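Local coordinates for sensor kinase CusS (Escherichia coli, PDB 5KU5) that senses periplasmic copper and silver ions and activates the response regulator CusR by phosphorylation, as the sensor histidine kinase of a two-component system, at the interface of chains A and B. Sequence-based numbering; all coordinates share one arbitrary frame. Chains: chain A/B, Sensor kinase CusS.

The interface of chains A and B. Residues chain A 2, 5-6, 9, 139, 142; chain B 2, 5-6, 9, 139, 142.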
loop_
_atom_site.group_PDB
_atom_site.type_symbol
_atom_site.label_atom_id
_atom_site.label_comp_id
_atom_site.label_asym_id
_atom_site.label_seq_id
_atom_site.Cartn_x
_atom_site.Cartn_y
_atom_site.Cartn_z
ATOM N N VAL A 2 13.499 12.309 -11.441
ATOM C CA VAL A 2 12.223 11.597 -11.257
ATOM C C VAL A 2 12.384 10.072 -11.125
ATOM O O VAL A 2 11.601 9.432 -10.419
ATOM C CB VAL A 2 11.190 11.957 -12.362
ATOM C CG1 VAL A 2 11.475 11.228 -13.670
ATOM C CG2 VAL A 2 9.773 11.679 -11.883
ATOM N N HIS A 5 13.447 9.444 -7.662
ATOM C CA HIS A 5 12.245 9.653 -6.869
ATOM C C HIS A 5 11.288 8.447 -6.918
ATOM O O HIS A 5 10.753 8.037 -5.885
ATOM C CB HIS A 5 11.531 10.925 -7.321
ATOM C CG HIS A 5 10.307 11.221 -6.527
ATOM N ND1 HIS A 5 10.354 11.828 -5.293
ATOM C CD2 HIS A 5 9.007 10.949 -6.767
ATOM C CE1 HIS A 5 9.131 11.931 -4.810
ATOM N NE2 HIS A 5 8.297 11.410 -5.689
ATOM N N PHE A 6 11.078 7.892 -8.110
ATOM C CA PHE A 6 10.296 6.657 -8.264
ATOM C C PHE A 6 10.906 5.495 -7.475
ATOM O O PHE A 6 10.176 4.709 -6.872
ATOM C CB PHE A 6 10.176 6.242 -9.741
ATOM C CG PHE A 6 9.340 7.166 -10.609
ATOM C CD1 PHE A 6 8.424 8.087 -10.076
ATOM C CD2 PHE A 6 9.434 7.063 -11.997
ATOM C CE1 PHE A 6 7.667 8.900 -10.913
ATOM C CE2 PHE A 6 8.676 7.873 -12.830
ATOM C CZ PHE A 6 7.791 8.790 -12.290
ATOM N N GLN A 9 10.145 6.132 -3.716
ATOM C CA GLN A 9 8.738 5.743 -3.504
ATOM C C GLN A 9 8.615 4.233 -3.274
ATOM O O GLN A 9 8.003 3.797 -2.300
ATOM C CB GLN A 9 7.853 6.126 -4.702
ATOM C CG GLN A 9 7.447 7.586 -4.789
ATOM C CD GLN A 9 6.482 7.836 -5.943
ATOM O OE1 GLN A 9 6.747 7.436 -7.081
ATOM N NE2 GLN A 9 5.356 8.487 -5.657
ATOM N N HIS A 139 5.565 3.069 -13.343
ATOM C CA HIS A 139 6.766 3.924 -13.496
ATOM C C HIS A 139 7.278 3.905 -14.936
ATOM O O HIS A 139 7.532 4.958 -15.523
ATOM C CB HIS A 139 7.926 3.495 -12.575
ATOM C CG HIS A 139 7.627 3.591 -11.112
ATOM N ND1 HIS A 139 7.281 4.772 -10.504
ATOM C CD2 HIS A 139 7.659 2.661 -10.128
ATOM C CE1 HIS A 139 7.095 4.570 -9.212
ATOM N NE2 HIS A 139 7.317 3.296 -8.959
ATOM N N TYR A 142 5.078 5.582 -17.659
ATOM C CA TYR A 142 5.271 7.035 -17.645
ATOM C C TYR A 142 6.533 7.457 -18.401
ATOM O O TYR A 142 6.474 8.365 -19.232
ATOM C CB TYR A 142 5.305 7.568 -16.207
ATOM C CG TYR A 142 5.604 9.053 -16.093
ATOM C CD1 TYR A 142 4.623 10.009 -16.365
ATOM C CD2 TYR A 142 6.871 9.502 -15.710
ATOM C CE1 TYR A 142 4.894 11.367 -16.261
ATOM C CE2 TYR A 142 7.152 10.859 -15.605
ATOM C CZ TYR A 142 6.160 11.787 -15.880
ATOM O OH TYR A 142 6.436 13.132 -15.780
ATOM N N VAL B 2 4.612 15.618 -14.573
ATOM C CA VAL B 2 4.779 14.710 -13.394
ATOM C C VAL B 2 3.666 14.864 -12.340
ATOM O O VAL B 2 3.348 13.904 -11.635
ATOM C CB VAL B 2 6.188 14.870 -12.761
ATOM C CG1 VAL B 2 6.263 16.067 -11.812
ATOM C CG2 VAL B 2 6.609 13.590 -12.056
ATOM N N HIS B 5 0.847 12.556 -13.242
ATOM C CA HIS B 5 1.274 11.210 -12.900
ATOM C C HIS B 5 1.130 10.910 -11.404
ATOM O O HIS B 5 0.642 9.834 -11.038
ATOM C CB HIS B 5 2.711 10.939 -13.333
ATOM C CG HIS B 5 3.119 9.527 -13.088
ATOM N ND1 HIS B 5 2.797 8.505 -13.953
ATOM C CD2 HIS B 5 3.726 8.950 -12.027
ATOM C CE1 HIS B 5 3.228 7.361 -13.454
ATOM N NE2 HIS B 5 3.796 7.606 -12.289
ATOM N N PHE B 6 1.550 11.854 -10.558
ATOM C CA PHE B 6 1.416 11.710 -9.101
ATOM C C PHE B 6 -0.043 11.577 -8.671
ATOM O O PHE B 6 -0.362 10.774 -7.787
ATOM C CB PHE B 6 2.049 12.898 -8.352
ATOM C CG PHE B 6 3.563 12.985 -8.444
ATOM C CD1 PHE B 6 4.368 11.886 -8.782
ATOM C CD2 PHE B 6 4.194 14.183 -8.115
ATOM C CE1 PHE B 6 5.753 12.008 -8.836
ATOM C CE2 PHE B 6 5.575 14.305 -8.165
ATOM C CZ PHE B 6 6.357 13.216 -8.522
ATOM N N GLN B 9 -1.184 8.025 -9.630
ATOM C CA GLN B 9 -0.660 7.081 -8.623
ATOM C C GLN B 9 -1.572 7.008 -7.397
ATOM O O GLN B 9 -1.933 5.918 -6.945
ATOM C CB GLN B 9 0.752 7.473 -8.158
ATOM C CG GLN B 9 1.872 7.156 -9.137
ATOM C CD GLN B 9 3.250 7.510 -8.581
ATOM O OE1 GLN B 9 3.442 8.582 -8.007
ATOM N NE2 GLN B 9 4.219 6.612 -8.756
ATOM N N HIS B 139 5.121 13.693 -2.597
ATOM C CA HIS B 139 4.895 14.371 -3.889
ATOM C C HIS B 139 5.266 15.850 -3.794
ATOM O O HIS B 139 6.000 16.366 -4.639
ATOM C CB HIS B 139 3.430 14.279 -4.370
ATOM C CG HIS B 139 2.924 12.883 -4.578
ATOM N ND1 HIS B 139 3.496 12.010 -5.473
ATOM C CD2 HIS B 139 1.871 12.225 -4.038
ATOM C CE1 HIS B 139 2.832 10.870 -5.467
ATOM N NE2 HIS B 139 1.842 10.973 -4.600
ATOM N N TYR B 142 9.105 16.734 -3.375
ATOM C CA TYR B 142 9.818 16.576 -4.648
ATOM C C TYR B 142 9.622 17.782 -5.564
ATOM O O TYR B 142 10.585 18.281 -6.148
ATOM C CB TYR B 142 9.374 15.300 -5.370
ATOM C CG TYR B 142 9.920 15.169 -6.776
ATOM C CD1 TYR B 142 11.225 14.739 -7.000
ATOM C CD2 TYR B 142 9.134 15.489 -7.886
ATOM C CE1 TYR B 142 11.732 14.625 -8.286
ATOM C CE2 TYR B 142 9.634 15.379 -9.175
ATOM C CZ TYR B 142 10.933 14.947 -9.369
ATOM O OH TYR B 142 11.435 14.832 -10.641
#
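Two copies of the CusS periplasmic sensor domain, a PDC fold, pair here about a two-fold axis: the start of the long N-terminal helix (2-25 in A, 3-25 in B) meets its twin and the partner's C-terminal helix 137-146, near the chain ends that in the full-length kinase presumably lead to the transmembrane helices, so the patch may help carry the metal signal toward the membrane. The close-packed part is the crossing of histidine and tyrosine. With CG anti to the backbone N (chi1 -179°), A:His5 swings obliquely over B:Tyr142, whose CG lies above one imidazole face toward the rim; A:His5 CE1 comes within 3.4 Å of B:Tyr142 CB. In the twin, B:His5 ND1 sits 3.4 Å from A:Tyr142 CD1. The CD2-NE2 side of A:His5 reaches tip to tip toward B:Phe6, CD2 being 3.9 Å from CZ. The A:Phe6 ring is clamped within its own chain, A:Val2 O over one face, A:His139 ND1 over the other and A:Tyr142 CD2 in plane at the edge, which should fix its rotation; B:Phe6 is held likewise. Deeper along the helices, A:Gln9 and B:Gln9, extended beyond CG, join amide to amide by reciprocal hydrogen bonds: A:Gln9 NE2 to B:Gln9 OE1 is 3.0 Å and the return bond, B:Gln9 NE2 to A:Gln9 OE1, 3.1 Å. Both are fairly straight, but the amides are twisted 49° apart, so each donor stands above the acceptor's carbonyl plane. A:Gln9 OE1 lies in plane at the A:His139 ring edge, while B:His139 crosses the A:Gln9 amide at about a right angle, CE1 3.5 Å from NE2. At the N-terminal end the chains touch more sparsely: A:Val2 CG2 and B:Val2 CG2 meet tip to tip at 3.7 Å, and the phenol oxygen A:Tyr142 OH takes a weak hydrogen bond from B:Val2 N at 3.3 Å.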